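Thg1-like uncharacterized protein (Bacillus thuringiensis, PDB 4KGM) is a bacterial Thg1-like nucleotidyltransferase that uses a polymerase palm-like domain to add nucleotides to the 5' end of tRNA in the 3'-5' direction, after activation with ATP. Local coordinates at the interface of chains A and B. Numbering follows the deposited sequence. Chains: chain A/B, Thg1-like uncharacterized protein.

The interface of chains A and B. Residues chain A 135-136, 139, 142; chain B 7-8, 11.
The N-terminal helix 4-13 of chain B packs on chain A, where B:Arg7, B:Met8 and B:Tyr11 meet the segment that follows strand 128-134 and leads through the 3-10 turn 137-139 into helix 140-160. In this two-fold symmetric interface the helix of chain A makes the same contact on chain B, so each subunit of the pair, which may be a unit of the biological assembly, lends its first helix to the other.

A:Glu139 is the polar centre. B:Arg7 grips its carboxylate side-on in a bidentate salt bridge: NE donates to OE2 at 2.7 Å and NH2 to OE1 at 2.9 Å, both on the syn lone pairs. The carboxylate and guanidinium planes lie 23° apart, nearly coplanar, and the NH2 bond is the straighter of the two. A bend in the arginine chain at chi3 (-38°) turns this NE edge toward the glutamate. OE2 also accepts from the phenol of B:Tyr11, whose OH comes to it at 3.0 Å on the anti side, tilted somewhat out of the carboxylate plane. Held at OE1 by one donor and at OE2 from the syn and the anti side, the carboxylate should be fixed in rotation and is probably ionised.

The tyrosine ring stands almost perpendicular to the carboxylate, at 87°, with OE2 in plane at its edge. Over one ring face sits the A:Leu135 methyl CD2, 3.9 Å from the centroid in a CH-pi contact, while A:Pro136 CD packs against CE1. Next to the salt bridge, B:Met8, bent at chi2, places its terminal methyl against the start of helix 140-160, where CE lies 3.6 Å from A:Asn142 CB and 3.4 Å from the backbone O of A:Glu139.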
ATOM      1  N   LEU A 135       7.454   1.148  13.586  1.00 17.74           N
ATOM      2  CA  LEU A 135       7.374   2.187  14.599  1.00 22.61           C
ATOM      3  C   LEU A 135       8.698   2.921  14.688  1.00 23.93           C
ATOM      4  O   LEU A 135       9.757   2.312  14.552  1.00 25.47           O
ATOM      5  CB  LEU A 135       7.040   1.588  15.967  1.00 21.46           C
ATOM      6  CG  LEU A 135       5.589   1.214  16.266  1.00 22.07           C
ATOM      7  CD1 LEU A 135       5.480   0.678  17.679  1.00 24.58           C
ATOM      8  CD2 LEU A 135       4.685   2.415  16.089  1.00 23.11           C
ATOM      9  N   PRO A 136       8.645   4.240  14.911  1.00 31.39           N
ATOM     10  CA  PRO A 136       9.878   4.971  15.213  1.00 27.68           C
ATOM     11  C   PRO A 136      10.442   4.502  16.548  1.00 30.10           C
ATOM     12  O   PRO A 136       9.685   4.026  17.395  1.00 31.44           O
ATOM     13  CB  PRO A 136       9.415   6.431  15.294  1.00 28.33           C
ATOM     14  CG  PRO A 136       7.940   6.369  15.495  1.00 30.62           C
ATOM     15  CD  PRO A 136       7.472   5.124  14.821  1.00 23.42           C
ATOM     16  N   GLU A 139       8.932   5.329  20.006  1.00 33.28           N
ATOM     17  CA  GLU A 139       7.524   4.984  20.155  1.00 34.46           C
ATOM     18  C   GLU A 139       7.338   3.507  20.486  1.00 30.27           C
ATOM     19  O   GLU A 139       6.218   3.056  20.728  1.00 32.25           O
ATOM     20  CB  GLU A 139       6.737   5.350  18.892  1.00 31.65           C
ATOM     21  CG  GLU A 139       6.517   6.846  18.693  1.00 29.73           C
ATOM     22  CD  GLU A 139       5.337   7.384  19.481  1.00 32.39           C
ATOM     23  OE1 GLU A 139       5.137   6.956  20.637  1.00 38.45           O
ATOM     24  OE2 GLU A 139       4.600   8.234  18.938  1.00 31.54           O
ATOM     25  N   ASN A 142       6.475   3.217  24.125  1.00 33.23           N
ATOM     26  CA  ASN A 142       5.106   3.717  24.167  1.00 33.98           C
ATOM     27  C   ASN A 142       4.080   2.720  23.623  1.00 35.71           C
ATOM     28  O   ASN A 142       2.910   2.763  24.000  1.00 39.73           O
ATOM     29  CB  ASN A 142       4.993   5.052  23.426  1.00 35.77           C
ATOM     30  CG  ASN A 142       5.629   6.201  24.188  1.00 37.26           C
ATOM     31  OD1 ASN A 142       6.609   6.792  23.736  1.00 43.82           O
ATOM     32  ND2 ASN A 142       5.070   6.525  25.346  1.00 44.62           N
TER
ATOM     33  N   ARG B   7      -2.179   7.977  18.597  1.00 30.45           N
ATOM     34  CA  ARG B   7      -0.962   7.902  17.796  1.00 38.05           C
ATOM     35  C   ARG B   7      -0.726   6.473  17.326  1.00 34.34           C
ATOM     36  O   ARG B   7      -0.461   6.233  16.149  1.00 35.24           O
ATOM     37  CB  ARG B   7       0.254   8.386  18.584  1.00 39.88           C
ATOM     38  CG  ARG B   7       0.296   9.879  18.843  1.00 36.31           C
ATOM     39  CD  ARG B   7       1.710  10.323  19.177  1.00 32.50           C
ATOM     40  NE  ARG B   7       2.407   9.343  20.007  1.00 46.59           N
ATOM     41  CZ  ARG B   7       2.341   9.305  21.335  1.00 45.35           C
ATOM     42  NH1 ARG B   7       1.607  10.191  21.992  1.00 45.09           N
ATOM     43  NH2 ARG B   7       3.010   8.376  22.007  1.00 37.89           N
ATOM     44  N   MET B   8      -0.819   5.532  18.262  1.00 36.05           N
ATOM     45  CA  MET B   8      -0.618   4.121  17.963  1.00 31.45           C
ATOM     46  C   MET B   8      -1.610   3.632  16.920  1.00 31.42           C
ATOM     47  O   MET B   8      -1.252   2.870  16.023  1.00 32.10           O
ATOM     48  CB  MET B   8      -0.740   3.284  19.234  1.00 30.28           C
ATOM     49  CG  MET B   8       0.372   3.535  20.227  1.00 31.51           C
ATOM     50  SD  MET B   8       1.985   3.196  19.504  1.00 32.48           S
ATOM     51  CE  MET B   8       3.043   4.119  20.607  1.00 30.25           C
ATOM     52  N   TYR B  11      -0.355   4.734  13.659  1.00 25.72           N
ATOM     53  CA  TYR B  11       0.796   3.913  13.295  1.00 27.30           C
ATOM     54  C   TYR B  11       0.350   2.576  12.717  1.00 26.95           C
ATOM     55  O   TYR B  11       0.940   2.069  11.761  1.00 25.39           O
ATOM     56  CB  TYR B  11       1.681   3.670  14.517  1.00 26.09           C
ATOM     57  CG  TYR B  11       2.547   4.846  14.896  1.00 32.39           C
ATOM     58  CD1 TYR B  11       3.324   5.495  13.945  1.00 31.31           C
ATOM     59  CD2 TYR B  11       2.586   5.310  16.204  1.00 30.29           C
ATOM     60  CE1 TYR B  11       4.120   6.570  14.287  1.00 28.76           C
ATOM     61  CE2 TYR B  11       3.378   6.385  16.556  1.00 30.63           C
ATOM     62  CZ  TYR B  11       4.141   7.011  15.593  1.00 33.37           C
ATOM     63  OH  TYR B  11       4.930   8.082  15.939  1.00 33.12           O
TER